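Local structure of cellulase CEL9M (Clostridium cellulolyticum, 1IA6) at residues Gly43-Val48 / Arg139-Lys144; Ala161-Tyr166 / Lys179-Ala184. The protein probably cleaves internal beta-1,4-glucosidic linkages of cellulose and related beta-D-glucans, as a family 9 glycoside hydrolase catalytic module that also carries zinc and calcium. All coordinates share one frame; numbering follows the deposited sequence.

Contact 1 of 2, residues Gly43-Val48 / Arg139-Lys144; sequences GSDVGV and RPSLYK
Asp45 faces Ser141 with both carboxylate oxygens, and Ser141 answers with two donors, its hydroxyl and its backbone N-H. Ser141 OG gives its proton to Asp45 OD1 at 2.7 Å, on the lone pair syn to the other oxygen. Ser141 N meets Asp45 OD2 at 2.9 Å; that bond is nearly straight, 175° at the hydrogen, and arrives on the syn side, 22° out of the carboxylate plane. The two-point grip fixes the rotation of the carboxylate, whose CG sits between the backbone N and the carbonyl carbon (chi1 62°). OD2 also lies against the backbone of Pro140, 3.6 Å from its CA. Ser141 is the centre of an inverse gamma turn just ahead of edge strand 143-145; through it the Asp45 carboxylate holds the long loop between helix 6-15 and strand 62-63 to the approach of that strand. A water joins the two segments beside the carboxylate: it accepts from Gly43 N (2.8 Å) and donates to Arg139 O (2.7 Å) and to Ser141 OG. The apolar part is slight: Val46 CG1 lies 4.0 Å from Ser141 CB, with CG2 beside the hydroxyl. Within 43-48, Gly43 O accepts from both Val46 N and Val48 N, which holds the turn that presents Asp45. The Arg139 side chain leads away to a salt bridge with Asp42 and touches the zinc ligands Cys22 and His39.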
ATOM      1  N   GLY A  43      -7.774   5.678 -20.846  1.00 11.62           N
ATOM      2  CA  GLY A  43      -9.220   5.555 -20.882  1.00 13.88           C
ATOM      3  C   GLY A  43      -9.855   5.979 -22.195  1.00 15.02           C
ATOM      4  O   GLY A  43     -11.046   5.755 -22.408  1.00 13.68           O
ATOM      5  N   SER A  44      -9.068   6.577 -23.084  1.00 14.86           N
ATOM      6  CA  SER A  44      -9.603   7.035 -24.363  1.00 17.79           C
ATOM      7  C   SER A  44     -10.164   5.894 -25.205  1.00 18.13           C
ATOM      8  O   SER A  44     -11.026   6.112 -26.059  1.00 20.36           O
ATOM      9  CB  SER A  44      -8.526   7.789 -25.156  1.00 17.70           C
ATOM     10  OG  SER A  44      -7.487   6.924 -25.579  1.00 22.05           O
ATOM     11  N   ASP A  45      -9.686   4.674 -24.959  1.00 17.81           N
ATOM     12  CA  ASP A  45     -10.155   3.517 -25.709  1.00 18.56           C
ATOM     13  C   ASP A  45     -11.581   3.102 -25.341  1.00 19.90           C
ATOM     14  O   ASP A  45     -12.246   2.410 -26.111  1.00 20.92           O
ATOM     15  CB  ASP A  45      -9.187   2.336 -25.529  1.00 18.89           C
ATOM     16  CG  ASP A  45      -9.069   1.877 -24.082  1.00 18.95           C
ATOM     17  OD1 ASP A  45      -9.074   2.735 -23.177  1.00 18.08           O
ATOM     18  OD2 ASP A  45      -8.950   0.652 -23.855  1.00 17.52           O
ATOM     19  N   VAL A  46     -12.054   3.527 -24.172  1.00 20.05           N
ATOM     20  CA  VAL A  46     -13.411   3.191 -23.750  1.00 20.67           C
ATOM     21  C   VAL A  46     -14.279   4.429 -23.539  1.00 20.76           C
ATOM     22  O   VAL A  46     -15.403   4.330 -23.050  1.00 21.67           O
ATOM     23  CB  VAL A  46     -13.420   2.350 -22.451  1.00 19.31           C
ATOM     24  CG1 VAL A  46     -12.721   1.026 -22.691  1.00 20.52           C
ATOM     25  CG2 VAL A  46     -12.758   3.114 -21.321  1.00 18.53           C
ATOM     26  N   GLY A  47     -13.751   5.592 -23.905  1.00 20.91           N
ATOM     27  CA  GLY A  47     -14.504   6.827 -23.764  1.00 20.05           C
ATOM     28  C   GLY A  47     -14.715   7.312 -22.341  1.00 21.14           C
ATOM     29  O   GLY A  47     -15.720   7.957 -22.041  1.00 21.56           O
ATOM     30  N   VAL A  48     -13.770   7.006 -21.458  1.00 18.65           N
ATOM     31  CA  VAL A  48     -13.860   7.433 -20.066  1.00 17.77           C
ATOM     32  C   VAL A  48     -12.509   7.997 -19.648  1.00 17.72           C
ATOM     33  O   VAL A  48     -11.471   7.415 -19.956  1.00 17.07           O
ATOM     34  CB  VAL A  48     -14.212   6.253 -19.133  1.00 18.41           C
ATOM     35  CG1 VAL A  48     -14.272   6.732 -17.691  1.00 21.40           C
ATOM     36  CG2 VAL A  48     -15.541   5.637 -19.542  1.00 20.11           C
ATOM     37  N   ARG A 139      -2.631   2.770 -24.222  1.00 26.98           N
ATOM     38  CA  ARG A 139      -2.712   1.807 -23.136  1.00 22.99           C
ATOM     39  C   ARG A 139      -4.150   1.328 -23.071  1.00 18.98           C
ATOM     40  O   ARG A 139      -5.081   2.130 -23.121  1.00 17.09           O
ATOM     41  CB  ARG A 139      -2.338   2.455 -21.803  1.00 23.16           C
ATOM     42  CG  ARG A 139      -0.900   2.241 -21.386  1.00 22.05           C
ATOM     43  CD  ARG A 139      -0.276   3.547 -20.950  1.00 19.95           C
ATOM     44  NE  ARG A 139      -0.856   4.105 -19.728  1.00 17.09           N
ATOM     45  CZ  ARG A 139      -0.439   3.811 -18.498  1.00 16.37           C
ATOM     46  NH1 ARG A 139       0.558   2.953 -18.320  1.00 13.76           N
ATOM     47  NH2 ARG A 139      -0.989   4.409 -17.447  1.00 13.39           N
ATOM     48  N   PRO A 140      -4.353   0.013 -22.962  1.00 15.46           N
ATOM     49  CA  PRO A 140      -5.716  -0.510 -22.893  1.00 14.69           C
ATOM     50  C   PRO A 140      -6.312  -0.453 -21.492  1.00 15.02           C
ATOM     51  O   PRO A 140      -5.610  -0.643 -20.498  1.00 13.24           O
ATOM     52  CB  PRO A 140      -5.546  -1.948 -23.365  1.00 15.76           C
ATOM     53  CG  PRO A 140      -4.209  -2.315 -22.774  1.00 16.33           C
ATOM     54  CD  PRO A 140      -3.371  -1.082 -23.075  1.00 15.73           C
ATOM     55  N   SER A 141      -7.604  -0.157 -21.421  1.00 12.90           N
ATOM     56  CA  SER A 141      -8.315  -0.153 -20.149  1.00 14.41           C
ATOM     57  C   SER A 141      -8.704  -1.627 -20.132  1.00 14.23           C
ATOM     58  O   SER A 141      -9.830  -2.006 -20.460  1.00 15.85           O
ATOM     59  CB  SER A 141      -9.538   0.757 -20.236  1.00 14.52           C
ATOM     60  OG  SER A 141      -9.138   2.075 -20.579  1.00 13.96           O
ATOM     61  N   LEU A 142      -7.729  -2.450 -19.763  1.00 13.38           N
ATOM     62  CA  LEU A 142      -7.849  -3.902 -19.776  1.00 11.93           C
ATOM     63  C   LEU A 142      -8.959  -4.599 -18.997  1.00 12.75           C
ATOM     64  O   LEU A 142      -9.622  -5.487 -19.537  1.00 11.95           O
ATOM     65  CB  LEU A 142      -6.501  -4.515 -19.386  1.00 11.47           C
ATOM     66  CG  LEU A 142      -6.246  -5.941 -19.878  1.00 13.26           C
ATOM     67  CD1 LEU A 142      -6.362  -5.981 -21.403  1.00 15.44           C
ATOM     68  CD2 LEU A 142      -4.869  -6.400 -19.438  1.00 14.53           C
ATOM     69  N   TYR A 143      -9.160  -4.221 -17.739  1.00 12.00           N
ATOM     70  CA  TYR A 143     -10.182  -4.866 -16.922  1.00 12.07           C
ATOM     71  C   TYR A 143     -11.152  -3.901 -16.248  1.00 13.12           C
ATOM     72  O   TYR A 143     -10.805  -2.769 -15.905  1.00 11.34           O
ATOM     73  CB  TYR A 143      -9.534  -5.721 -15.829  1.00 12.13           C
ATOM     74  CG  TYR A 143      -8.572  -6.782 -16.311  1.00 13.16           C
ATOM     75  CD1 TYR A 143      -9.000  -7.824 -17.133  1.00 15.28           C
ATOM     76  CD2 TYR A 143      -7.232  -6.762 -15.917  1.00 14.52           C
ATOM     77  CE1 TYR A 143      -8.121  -8.822 -17.547  1.00 16.68           C
ATOM     78  CE2 TYR A 143      -6.343  -7.756 -16.327  1.00 16.65           C
ATOM     79  CZ  TYR A 143      -6.795  -8.780 -17.141  1.00 18.06           C
ATOM     80  OH  TYR A 143      -5.925  -9.769 -17.547  1.00 19.79           O
ATOM     81  N   LYS A 144     -12.374  -4.378 -16.052  1.00 13.40           N
ATOM     82  CA  LYS A 144     -13.404  -3.597 -15.391  1.00 14.18           C
ATOM     83  C   LYS A 144     -14.338  -4.566 -14.684  1.00 14.10           C
ATOM     84  O   LYS A 144     -14.510  -5.706 -15.117  1.00 15.40           O
ATOM     85  CB  LYS A 144     -14.199  -2.768 -16.402  1.00 15.59           C
ATOM     86  CG  LYS A 144     -15.090  -3.580 -17.321  1.00 18.68           C
ATOM     87  CD  LYS A 144     -15.965  -2.675 -18.175  1.00 22.06           C
ATOM     88  CE  LYS A 144     -16.828  -3.481 -19.124  1.00 22.60           C
ATOM     89  NZ  LYS A 144     -17.636  -2.590 -19.997  1.00 28.37           N
TER
HETATM   90  O   HOH W   1      -6.503   3.146 -21.072  1.00 21.38           O

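Contact 2 of 2, residues Ala161-Tyr166 / Lys179-Ala184; sequences ALTLMY and KCLNAA
Leu162 and Cys180 meet where the two helices come close, their CA atoms 5.1 Å apart. The segment axes approach to 7.7 Å and run nearly antiparallel, at 153°, a close spacing that the small residues Cys180, Ala183 and Ala184 allow. Apolar contacts carry most of the interface. The side chain of Leu162 spreads over the other helix: its CB rests 3.8 Å from Ala184 CB, its CD1 reaches Ala183 CB, and its CD2 lies 4.0 Å from Cys180 SG. Leu162 CG, beside the backbone N and anti to the carbonyl carbon (chi1 -72°), carries both methyls to the other helix. Cys180 SG is also touched by Met165 CG, beyond which the methionine chain bends away at chi2. The aromatic contact is a CH-pi interaction: Leu181 CD2 stands over the centre of the Tyr166 ring, 3.9 Å from its centroid and 5° off the ring normal, while Leu181 CB lies against Tyr166 CG. Polar atoms come near carbon without bonding across the interface. Leu162 O is 3.4 Å from Cys180 CB but accepts from Tyr166 N within its own helix. Thr163 OG1 lies 3.3 Å from Ala184 CB, and its hydrogen bond goes to Ser159 O, one turn earlier. Ser159 OG in turn bonds Ala184 O, a polar tie between the helices just beside this segment. The pair forms an antiparallel helical hairpin of the alpha-barrel catalytic module, with this interface buried. Helix 210-224 packs against Thr163 and Tyr166 through Leu220 and Ala223, helix 91-107 meets Met165 and Ala183, and helix 64-80 touches Ala161 and Leu164.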
ATOM      1  N   ALA A 161     -10.626   2.286   1.005  1.00  5.00           N
ATOM      2  CA  ALA A 161      -9.808   3.477   0.801  1.00  5.48           C
ATOM      3  C   ALA A 161     -10.692   4.719   0.730  1.00  6.22           C
ATOM      4  O   ALA A 161     -10.331   5.776   1.249  1.00  5.85           O
ATOM      5  CB  ALA A 161      -8.996   3.341  -0.490  1.00  5.59           C
ATOM      6  N   LEU A 162     -11.848   4.586   0.080  1.00  5.51           N
ATOM      7  CA  LEU A 162     -12.781   5.702  -0.070  1.00  5.69           C
ATOM      8  C   LEU A 162     -13.486   6.040   1.242  1.00  6.92           C
ATOM      9  O   LEU A 162     -13.724   7.213   1.538  1.00  6.17           O
ATOM     10  CB  LEU A 162     -13.810   5.387  -1.159  1.00  5.71           C
ATOM     11  CG  LEU A 162     -13.263   5.423  -2.591  1.00  7.22           C
ATOM     12  CD1 LEU A 162     -14.284   4.830  -3.554  1.00 10.87           C
ATOM     13  CD2 LEU A 162     -12.921   6.863  -2.972  1.00  9.20           C
ATOM     14  N   THR A 163     -13.818   5.020   2.027  1.00  6.69           N
ATOM     15  CA  THR A 163     -14.471   5.253   3.313  1.00  7.23           C
ATOM     16  C   THR A 163     -13.479   5.927   4.253  1.00  8.78           C
ATOM     17  O   THR A 163     -13.834   6.832   5.007  1.00  8.59           O
ATOM     18  CB  THR A 163     -14.943   3.938   3.952  1.00  6.74           C
ATOM     19  OG1 THR A 163     -15.883   3.302   3.080  1.00  7.77           O
ATOM     20  CG2 THR A 163     -15.616   4.207   5.306  1.00  7.77           C
ATOM     21  N   LEU A 164     -12.228   5.483   4.212  1.00  7.44           N
ATOM     22  CA  LEU A 164     -11.213   6.088   5.065  1.00  8.12           C
ATOM     23  C   LEU A 164     -11.002   7.542   4.658  1.00  8.98           C
ATOM     24  O   LEU A 164     -10.742   8.395   5.506  1.00  8.17           O
ATOM     25  CB  LEU A 164      -9.908   5.292   4.988  1.00  7.31           C
ATOM     26  CG  LEU A 164      -9.914   4.096   5.944  1.00  7.77           C
ATOM     27  CD1 LEU A 164      -8.877   3.053   5.533  1.00 10.13           C
ATOM     28  CD2 LEU A 164      -9.661   4.603   7.353  1.00  9.07           C
ATOM     29  N   MET A 165     -11.128   7.838   3.367  1.00  8.24           N
ATOM     30  CA  MET A 165     -10.964   9.218   2.925  1.00  9.38           C
ATOM     31  C   MET A 165     -12.117  10.049   3.498  1.00  9.87           C
ATOM     32  O   MET A 165     -11.920  11.186   3.929  1.00  9.66           O
ATOM     33  CB  MET A 165     -10.948   9.316   1.396  1.00  9.65           C
ATOM     34  CG  MET A 165     -10.577  10.708   0.893  1.00 10.57           C
ATOM     35  SD  MET A 165      -8.972  11.246   1.545  1.00 11.77           S
ATOM     36  CE  MET A 165      -8.533  12.538   0.390  1.00 12.05           C
ATOM     37  N   TYR A 166     -13.321   9.481   3.506  1.00  9.66           N
ATOM     38  CA  TYR A 166     -14.466  10.191   4.069  1.00  9.61           C
ATOM     39  C   TYR A 166     -14.141  10.532   5.524  1.00 10.62           C
ATOM     40  O   TYR A 166     -14.321  11.666   5.963  1.00 10.98           O
ATOM     41  CB  TYR A 166     -15.725   9.318   4.021  1.00 11.49           C
ATOM     42  CG  TYR A 166     -16.815   9.760   4.978  1.00 12.82           C
ATOM     43  CD1 TYR A 166     -17.579  10.900   4.723  1.00 13.84           C
ATOM     44  CD2 TYR A 166     -17.057   9.055   6.161  1.00 14.13           C
ATOM     45  CE1 TYR A 166     -18.559  11.332   5.628  1.00 15.03           C
ATOM     46  CE2 TYR A 166     -18.033   9.477   7.073  1.00 14.40           C
ATOM     47  CZ  TYR A 166     -18.777  10.618   6.797  1.00 17.40           C
ATOM     48  OH  TYR A 166     -19.727  11.057   7.694  1.00 18.29           O
ATOM     49  N   LYS A 179     -18.946  12.332  -1.206  1.00 10.01           N
ATOM     50  CA  LYS A 179     -18.887  11.752  -2.541  1.00 11.19           C
ATOM     51  C   LYS A 179     -18.094  10.448  -2.441  1.00  9.62           C
ATOM     52  O   LYS A 179     -18.432   9.450  -3.074  1.00  8.28           O
ATOM     53  CB  LYS A 179     -18.202  12.718  -3.512  1.00 14.48           C
ATOM     54  CG  LYS A 179     -18.084  12.182  -4.926  1.00 21.58           C
ATOM     55  CD  LYS A 179     -17.528  13.229  -5.888  1.00 26.22           C
ATOM     56  CE  LYS A 179     -18.573  14.269  -6.270  1.00 27.98           C
ATOM     57  NZ  LYS A 179     -19.035  15.075  -5.113  1.00 31.15           N
ATOM     58  N   CYS A 180     -17.042  10.462  -1.629  1.00  9.17           N
ATOM     59  CA  CYS A 180     -16.223   9.269  -1.433  1.00  9.34           C
ATOM     60  C   CYS A 180     -17.011   8.162  -0.742  1.00  9.17           C
ATOM     61  O   CYS A 180     -16.938   7.004  -1.147  1.00  7.73           O
ATOM     62  CB  CYS A 180     -14.979   9.599  -0.609  1.00  9.00           C
ATOM     63  SG  CYS A 180     -13.724  10.513  -1.533  1.00 11.20           S
ATOM     64  N   LEU A 181     -17.760   8.516   0.301  1.00  8.28           N
ATOM     65  CA  LEU A 181     -18.551   7.525   1.028  1.00  9.54           C
ATOM     66  C   LEU A 181     -19.641   6.920   0.140  1.00  9.13           C
ATOM     67  O   LEU A 181     -19.879   5.711   0.181  1.00  9.23           O
ATOM     68  CB  LEU A 181     -19.192   8.147   2.277  1.00  7.76           C
ATOM     69  CG  LEU A 181     -19.970   7.182   3.183  1.00  9.23           C
ATOM     70  CD1 LEU A 181     -19.025   6.117   3.732  1.00 11.15           C
ATOM     71  CD2 LEU A 181     -20.616   7.952   4.330  1.00 11.63           C
ATOM     72  N   ASN A 182     -20.314   7.749  -0.655  1.00  9.34           N
ATOM     73  CA  ASN A 182     -21.356   7.225  -1.533  1.00 10.03           C
ATOM     74  C   ASN A 182     -20.756   6.231  -2.527  1.00  9.86           C
ATOM     75  O   ASN A 182     -21.348   5.187  -2.799  1.00 10.14           O
ATOM     76  CB  ASN A 182     -22.068   8.354  -2.284  1.00 11.26           C
ATOM     77  CG  ASN A 182     -22.977   9.169  -1.381  1.00 15.01           C
ATOM     78  OD1 ASN A 182     -23.468   8.670  -0.369  1.00 16.01           O
ATOM     79  ND2 ASN A 182     -23.222  10.422  -1.754  1.00 16.92           N
ATOM     80  N   ALA A 183     -19.584   6.551  -3.065  1.00  8.33           N
ATOM     81  CA  ALA A 183     -18.928   5.647  -4.010  1.00  9.68           C
ATOM     82  C   ALA A 183     -18.512   4.374  -3.281  1.00  8.10           C
ATOM     83  O   ALA A 183     -18.645   3.274  -3.813  1.00  8.98           O
ATOM     84  CB  ALA A 183     -17.703   6.317  -4.629  1.00  8.54           C
ATOM     85  N   ALA A 184     -18.018   4.530  -2.056  1.00  8.55           N
ATOM     86  CA  ALA A 184     -17.583   3.388  -1.257  1.00  9.11           C
ATOM     87  C   ALA A 184     -18.733   2.411  -1.020  1.00  9.63           C
ATOM     88  O   ALA A 184     -18.543   1.196  -1.050  1.00  8.29           O
ATOM     89  CB  ALA A 184     -17.024   3.866   0.078  1.00  8.06           C
TER

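In the fold
From the N terminus, helix 6-15 leads into the long loop that holds 43-48. Contact 1 closes when the chain returns at 139-144, after strand 62-63, helices 64-80, 82-87 and 91-107, strand 115-119 and helix 122-125. It ties that loop to the approach of strand 143-145, an outer strand of the small antiparallel sheet, at the surface. After a short link the chain enters helix 152-169, and contact 2 closes a much shorter loop by folding helix 174-193 back against it. The contacts follow in series, neither nesting nor crossing. Their centres lie 23 Å apart and they do not touch: one fastens a peripheral loop, the other joins two consecutive helices through a buried interface.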